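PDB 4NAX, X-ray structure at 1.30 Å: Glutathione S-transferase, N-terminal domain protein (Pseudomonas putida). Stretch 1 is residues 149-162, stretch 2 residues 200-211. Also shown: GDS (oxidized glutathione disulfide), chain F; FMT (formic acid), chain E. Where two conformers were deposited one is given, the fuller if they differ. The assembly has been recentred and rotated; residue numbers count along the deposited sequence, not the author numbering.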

# COMPACT_ATOMS: atom_id res chain seq x y z
N PRO A 149 -12.03 11.36 16.93
CA PRO A 149 -11.36 10.98 15.67
C PRO A 149 -9.85 11.26 15.69
O PRO A 149 -9.05 10.39 15.35
N ARG A 150 -9.46 12.46 16.10
CA ARG A 150 -8.05 12.80 16.21
C ARG A 150 -7.32 11.74 17.03
O ARG A 150 -6.26 11.22 16.64
N ASP A 151 -7.88 11.43 18.19
CA ASP A 151 -7.22 10.52 19.11
C ASP A 151 -7.10 9.10 18.53
O ASP A 151 -6.07 8.42 18.72
N ARG A 152 -8.09 8.67 17.77
CA ARG A 152 -8.02 7.39 17.06
C ARG A 152 -6.78 7.33 16.19
O ARG A 152 -6.02 6.36 16.22
N TYR A 153 -6.57 8.36 15.38
CA TYR A 153 -5.46 8.37 14.42
C TYR A 153 -4.10 8.65 15.08
O TYR A 153 -3.08 8.07 14.69
N VAL A 154 -4.09 9.47 16.12
CA VAL A 154 -2.88 9.68 16.91
C VAL A 154 -2.45 8.37 17.59
O VAL A 154 -1.29 7.98 17.54
N ASN A 155 -3.39 7.70 18.26
CA ASN A 155 -3.08 6.46 18.94
C ASN A 155 -2.61 5.40 17.96
O ASN A 155 -1.66 4.66 18.24
N GLU A 156 -3.24 5.32 16.80
CA GLU A 156 -2.81 4.35 15.79
C GLU A 156 -1.42 4.69 15.25
O GLU A 156 -0.59 3.80 15.04
N SER A 157 -1.15 5.98 15.06
CA SER A 157 0.17 6.40 14.60
C SER A 157 1.25 6.10 15.62
O SER A 157 2.35 5.68 15.27
N LYS A 158 0.94 6.31 16.91
CA LYS A 158 1.85 5.89 17.98
C LYS A 158 2.10 4.39 17.94
O LYS A 158 3.24 3.96 18.12
N ARG A 159 1.06 3.60 17.73
CA ARG A 159 1.20 2.14 17.66
C ARG A 159 2.15 1.75 16.51
O ARG A 159 3.07 0.95 16.67
N LEU A 160 1.95 2.35 15.34
CA LEU A 160 2.80 2.12 14.17
C LEU A 160 4.24 2.55 14.42
O LEU A 160 5.18 1.83 14.03
N LEU A 161 4.42 3.69 15.08
CA LEU A 161 5.77 4.11 15.47
C LEU A 161 6.45 3.10 16.38
O LEU A 161 7.64 2.86 16.27
N GLY A 162 5.68 2.50 17.29
CA GLY A 162 6.21 1.48 18.17
C GLY A 162 6.66 0.25 17.41
O GLY A 162 7.69 -0.34 17.72
N ASP A 200 4.92 16.30 19.59
CA ASP A 200 4.46 16.11 20.96
C ASP A 200 3.20 15.24 21.01
O ASP A 200 3.06 14.36 21.88
N LEU A 201 2.29 15.46 20.07
CA LEU A 201 1.05 14.68 20.01
C LEU A 201 1.31 13.16 19.96
O LEU A 201 0.59 12.38 20.56
N VAL A 202 2.29 12.73 19.18
CA VAL A 202 2.58 11.29 19.09
C VAL A 202 3.67 10.82 20.06
O VAL A 202 4.06 9.66 20.01
N GLY A 203 4.14 11.71 20.93
CA GLY A 203 5.15 11.34 21.92
C GLY A 203 6.41 10.83 21.24
O GLY A 203 6.97 9.81 21.63
N PHE A 204 6.87 11.57 20.24
CA PHE A 204 7.94 11.10 19.35
C PHE A 204 9.25 10.82 20.07
O PHE A 204 10.01 9.94 19.68
N ASP A 205 9.51 11.58 21.13
CA ASP A 205 10.77 11.43 21.83
C ASP A 205 10.92 10.06 22.50
O ASP A 205 12.03 9.68 22.87
N GLN A 206 9.83 9.29 22.60
CA GLN A 206 9.96 7.94 23.14
C GLN A 206 10.50 6.91 22.13
O GLN A 206 10.89 5.81 22.52
N PHE A 207 10.52 7.24 20.84
CA PHE A 207 10.93 6.29 19.80
C PHE A 207 12.36 6.57 19.37
O PHE A 207 12.62 7.18 18.33
N LYS A 208 13.29 6.14 20.21
CA LYS A 208 14.70 6.49 20.03
C LYS A 208 15.30 5.85 18.80
O LYS A 208 16.20 6.42 18.17
N GLU A 209 14.81 4.67 18.44
CA GLU A 209 15.35 3.98 17.27
C GLU A 209 14.84 4.64 15.99
O GLU A 209 15.60 4.85 15.04
N VAL A 210 13.56 4.99 15.96
CA VAL A 210 13.02 5.73 14.82
C VAL A 210 13.75 7.06 14.66
O VAL A 210 14.10 7.46 13.55
N GLN A 211 14.01 7.76 15.77
CA GLN A 211 14.74 9.03 15.72
C GLN A 211 16.13 8.84 15.12
O GLN A 211 16.57 9.62 14.28

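Stretch 1 is a continuous helix, and stretch 2 lies against it as a turn, a short 3-10 segment and the start of another helix. No direct hydrogen bond crosses between them, so apolar side chains carry most of the fit, and the helix meets stretch 2 mainly through Val154, Lys158 and Leu161, at spacings of three and four residues.

Pro149 is out of reach. Arg150 sets off sideways, but its end comes nearer: with chi1 and chi2 both t, its NE comes 4.4 Å from Leu201 CD2. The guanidinium spends its polarity elsewhere, with NE and NH2 donating to Asp151 OD1 (3.0 and 2.9 Å) in a salt bridge, while NH1 donates to O1 of the formic acid at 2.9 Å. Arg152 faces the glutathione disulfide instead; its NH1 and NH2 donate to GDS OE7 and OE8, each at 3.0 Å, a carboxylate grip fitting for a glutathione transferase.

Val154 (t) is the first residue pointing squarely in. Its CG2 packs on Leu201 CD1 at 3.6 Å, and CG1 sits 3.4 Å from Leu201 O. Leu201 reaches this site with an off-well chi1 of -120°. Ser157 (m) turns its OG back to Tyr153 O at 2.9 Å, satisfying the hydroxyl within its own helix and leaving CB 4.5 Å from Val202 CG1.

Lys158 (m, then t throughout) leaves the helix sideways and runs its extended chain along the turn formed by Asp200 to Gly203. CG lies 3.4 Å from Val202 O and CE 3.3 Å from Leu201 O. The ammonium reaches the turn through water 1, which accepts from NZ at 3.0 Å and donates to Leu201 O at 2.8 Å. Here aliphatic length covers the backbone while one water settles the polar ends. Gly203 has positive phi, which favours glycine, and an ideal CB there would clash with Gln206 NE2, whose side chain folds back to donate to Gly203 O at 3.1 Å. Arg159 points away and pairs with Glu156.

Leu161 (m, t) is the centrepiece, with the largest covered area. Its CB stands over one face of the Phe207 ring, 3.7 Å from the centroid, in a CH-pi contact. CD1 meets Val202 CG2 at 3.8 Å, while CD2 approaches the edge of the Phe204 ring at CE1 (4.3 Å) and Val210 CG1 (4.2 Å). Finally, Gly162 brings its backbone N within 3.6 Å of Phe207 CE1.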

# COMPACT_ATOMS: atom_id res chain seq x y z
CB PRO A 149 -12.11 11.83 14.62
CG PRO A 149 -13.44 12.05 15.24
CD PRO A 149 -13.17 12.26 16.69
CB ARG A 150 -7.85 14.16 16.88
CG ARG A 150 -6.38 14.56 17.01
CD ARG A 150 -6.15 15.68 18.01
NE ARG A 150 -6.44 15.23 19.37
CZ ARG A 150 -6.59 16.04 20.42
NH1 ARG A 150 -6.52 17.36 20.28
NH2 ARG A 150 -6.86 15.53 21.61
CB ASP A 151 -7.95 10.53 20.45
CG ASP A 151 -7.77 11.85 21.23
OD1 ASP A 151 -6.96 12.73 20.86
OD2 ASP A 151 -8.47 11.99 22.26
CB ARG A 152 -9.29 7.18 16.21
CG ARG A 152 -9.26 6.02 15.23
CD ARG A 152 -10.60 5.85 14.53
NE ARG A 152 -10.61 4.83 13.48
CZ ARG A 152 -10.70 3.51 13.66
NH1 ARG A 152 -10.80 2.98 14.89
NH2 ARG A 152 -10.70 2.70 12.60
CB TYR A 153 -5.77 9.27 13.20
CG TYR A 153 -7.02 8.73 12.52
CD1 TYR A 153 -7.01 7.49 11.92
CD2 TYR A 153 -8.21 9.41 12.56
CE1 TYR A 153 -8.14 6.94 11.36
CE2 TYR A 153 -9.36 8.86 12.02
CZ TYR A 153 -9.32 7.63 11.43
OH TYR A 153 -10.49 7.10 10.94
CB VAL A 154 -3.08 10.79 17.95
CG1 VAL A 154 -1.94 10.83 18.97
CG2 VAL A 154 -3.19 12.12 17.22
CB ASN A 155 -4.27 5.99 19.76
CG ASN A 155 -4.46 6.83 21.02
OD1 ASN A 155 -3.49 7.37 21.57
ND2 ASN A 155 -5.70 6.97 21.46
CB GLU A 156 -3.83 4.23 14.68
CG GLU A 156 -3.42 3.34 13.53
CD GLU A 156 -3.14 1.89 13.91
OE1 GLU A 156 -3.42 1.45 15.06
OE2 GLU A 156 -2.60 1.18 13.04
CB SER A 157 0.15 7.89 14.22
OG SER A 157 -0.69 8.09 13.10
CB LYS A 158 1.29 6.28 19.35
CG LYS A 158 1.27 7.74 19.69
CD LYS A 158 0.61 7.90 21.07
CE LYS A 158 0.75 9.27 21.71
NZ LYS A 158 0.21 9.21 23.10
CB ARG A 159 -0.16 1.44 17.49
CG ARG A 159 -0.10 -0.06 17.70
CD ARG A 159 -1.38 -0.74 17.24
NE ARG A 159 -1.52 -0.60 15.80
CZ ARG A 159 -0.83 -1.29 14.89
NH1 ARG A 159 -0.01 -2.26 15.24
NH2 ARG A 159 -0.97 -0.99 13.61
CB LEU A 160 2.25 2.89 12.95
CG LEU A 160 0.92 2.36 12.39
CD1 LEU A 160 0.28 3.37 11.45
CD2 LEU A 160 1.10 1.04 11.68
CB LEU A 161 5.75 5.49 16.12
CG LEU A 161 5.54 6.64 15.12
CD1 LEU A 161 5.12 7.92 15.84
CD2 LEU A 161 6.79 6.90 14.28
CB ASP A 200 4.20 17.47 21.63
CG ASP A 200 5.48 18.28 21.87
OD1 ASP A 200 6.60 17.75 21.72
OD2 ASP A 200 5.35 19.48 22.21
CB LEU A 201 0.22 15.07 18.77
CG LEU A 201 -1.18 15.65 18.80
CD1 LEU A 201 -1.74 15.44 17.39
CD2 LEU A 201 -2.05 15.01 19.87
CB VAL A 202 2.93 10.84 17.66
CG1 VAL A 202 1.81 11.22 16.69
CG2 VAL A 202 4.28 11.39 17.21
CB PHE A 204 8.20 12.11 18.22
CG PHE A 204 9.10 11.59 17.13
CD1 PHE A 204 8.74 10.47 16.39
CD2 PHE A 204 10.29 12.23 16.81
CE1 PHE A 204 9.55 9.99 15.39
CE2 PHE A 204 11.10 11.76 15.80
CZ PHE A 204 10.73 10.63 15.09
CB ASP A 205 11.01 12.59 22.81
CG ASP A 205 11.43 13.85 22.08
OD1 ASP A 205 12.43 13.79 21.32
OD2 ASP A 205 10.77 14.89 22.25
CB GLN A 206 8.65 7.47 23.76
CG GLN A 206 7.60 6.97 22.79
CD GLN A 206 6.24 6.83 23.45
OE1 GLN A 206 6.06 5.99 24.32
NE2 GLN A 206 5.27 7.65 23.02
CB PHE A 207 9.95 6.35 18.62
CG PHE A 207 8.50 6.16 19.04
CD1 PHE A 207 8.05 4.92 19.49
CD2 PHE A 207 7.61 7.22 19.02
CE1 PHE A 207 6.74 4.76 19.91
CE2 PHE A 207 6.30 7.06 19.42
CZ PHE A 207 5.86 5.83 19.86
CB LYS A 208 15.52 6.10 21.25
CG LYS A 208 15.10 6.80 22.54
CD LYS A 208 15.18 8.32 22.42
CE LYS A 208 15.29 9.01 23.76
NZ LYS A 208 14.06 8.83 24.58
CB GLU A 209 15.00 2.49 17.27
CG GLU A 209 15.32 1.76 18.58
CD GLU A 209 16.79 1.84 18.97
OE1 GLU A 209 17.08 1.88 20.18
OE2 GLU A 209 17.64 1.85 18.07
CB VAL A 210 11.51 5.97 14.98
CG1 VAL A 210 10.98 6.75 13.80
CG2 VAL A 210 10.76 4.64 15.09
CB GLN A 211 14.91 9.62 17.11
CG GLN A 211 13.64 10.18 17.72
CD GLN A 211 13.83 10.55 19.17
OE1 GLN A 211 12.97 10.30 20.01
NE2 GLN A 211 14.98 11.14 19.48
N1 GDS F . -2.20 -3.79 5.53
CA1 GDS F . -2.58 -5.01 6.25
C1 GDS F . -2.69 -6.13 5.26
OE1 GDS F . -2.41 -7.30 5.62
OE2 GDS F . -3.06 -5.87 4.11
CB1 GDS F . -3.92 -4.80 6.97
CG1 GDS F . -4.27 -6.00 7.82
CD1 GDS F . -5.46 -5.75 8.73
O1 GDS F . -6.04 -4.67 8.77
N2 GDS F . -5.82 -6.80 9.47
CA2 GDS F . -6.90 -6.75 10.45
C2 GDS F . -6.37 -7.07 11.83
O2 GDS F . -5.65 -8.07 11.98
CB2 GDS F . -8.01 -7.74 10.08
SG2 GDS F . -8.75 -7.48 8.48
N3 GDS F . -6.75 -6.30 12.83
CA3 GDS F . -6.36 -6.59 14.21
C3 GDS F . -6.25 -5.38 15.08
OE3 GDS F . -6.47 -4.25 14.57
OE4 GDS F . -5.96 -5.58 16.28
N4 GDS F . -8.04 -2.78 7.70
CA4 GDS F . -7.58 -1.66 6.88
C4 GDS F . -6.76 -2.05 5.67
OE5 GDS F . -6.95 -3.17 5.16
OE6 GDS F . -5.97 -1.20 5.21
C5 GDS F . -9.19 -2.76 8.35
O5 GDS F . -9.97 -1.81 8.28
CA5 GDS F . -9.53 -3.99 9.14
N5 GDS F . -10.21 -3.65 10.38
CB5 GDS F . -10.43 -4.90 8.30
SG5 GDS F . -10.67 -6.54 8.99
CA6 GDS F . -8.96 -1.78 13.83
C6 GDS F . -9.88 -0.58 13.89
OE7 GDS F . -10.01 0.06 14.96
OE8 GDS F . -10.50 -0.25 12.86
N6 GDS F . -8.01 -1.75 14.92
CB6 GDS F . -9.75 -3.08 13.99
CG6 GDS F . -10.55 -3.47 12.75
CD6 GDS F . -9.64 -3.78 11.58
O6 GDS F . -8.47 -4.15 11.72
C FMT E . -5.99 19.21 17.26
O1 FMT E . -7.00 18.98 17.92
O2 FMT E . -4.85 18.68 17.70
O HOH W 1 -0.79 12.02 22.92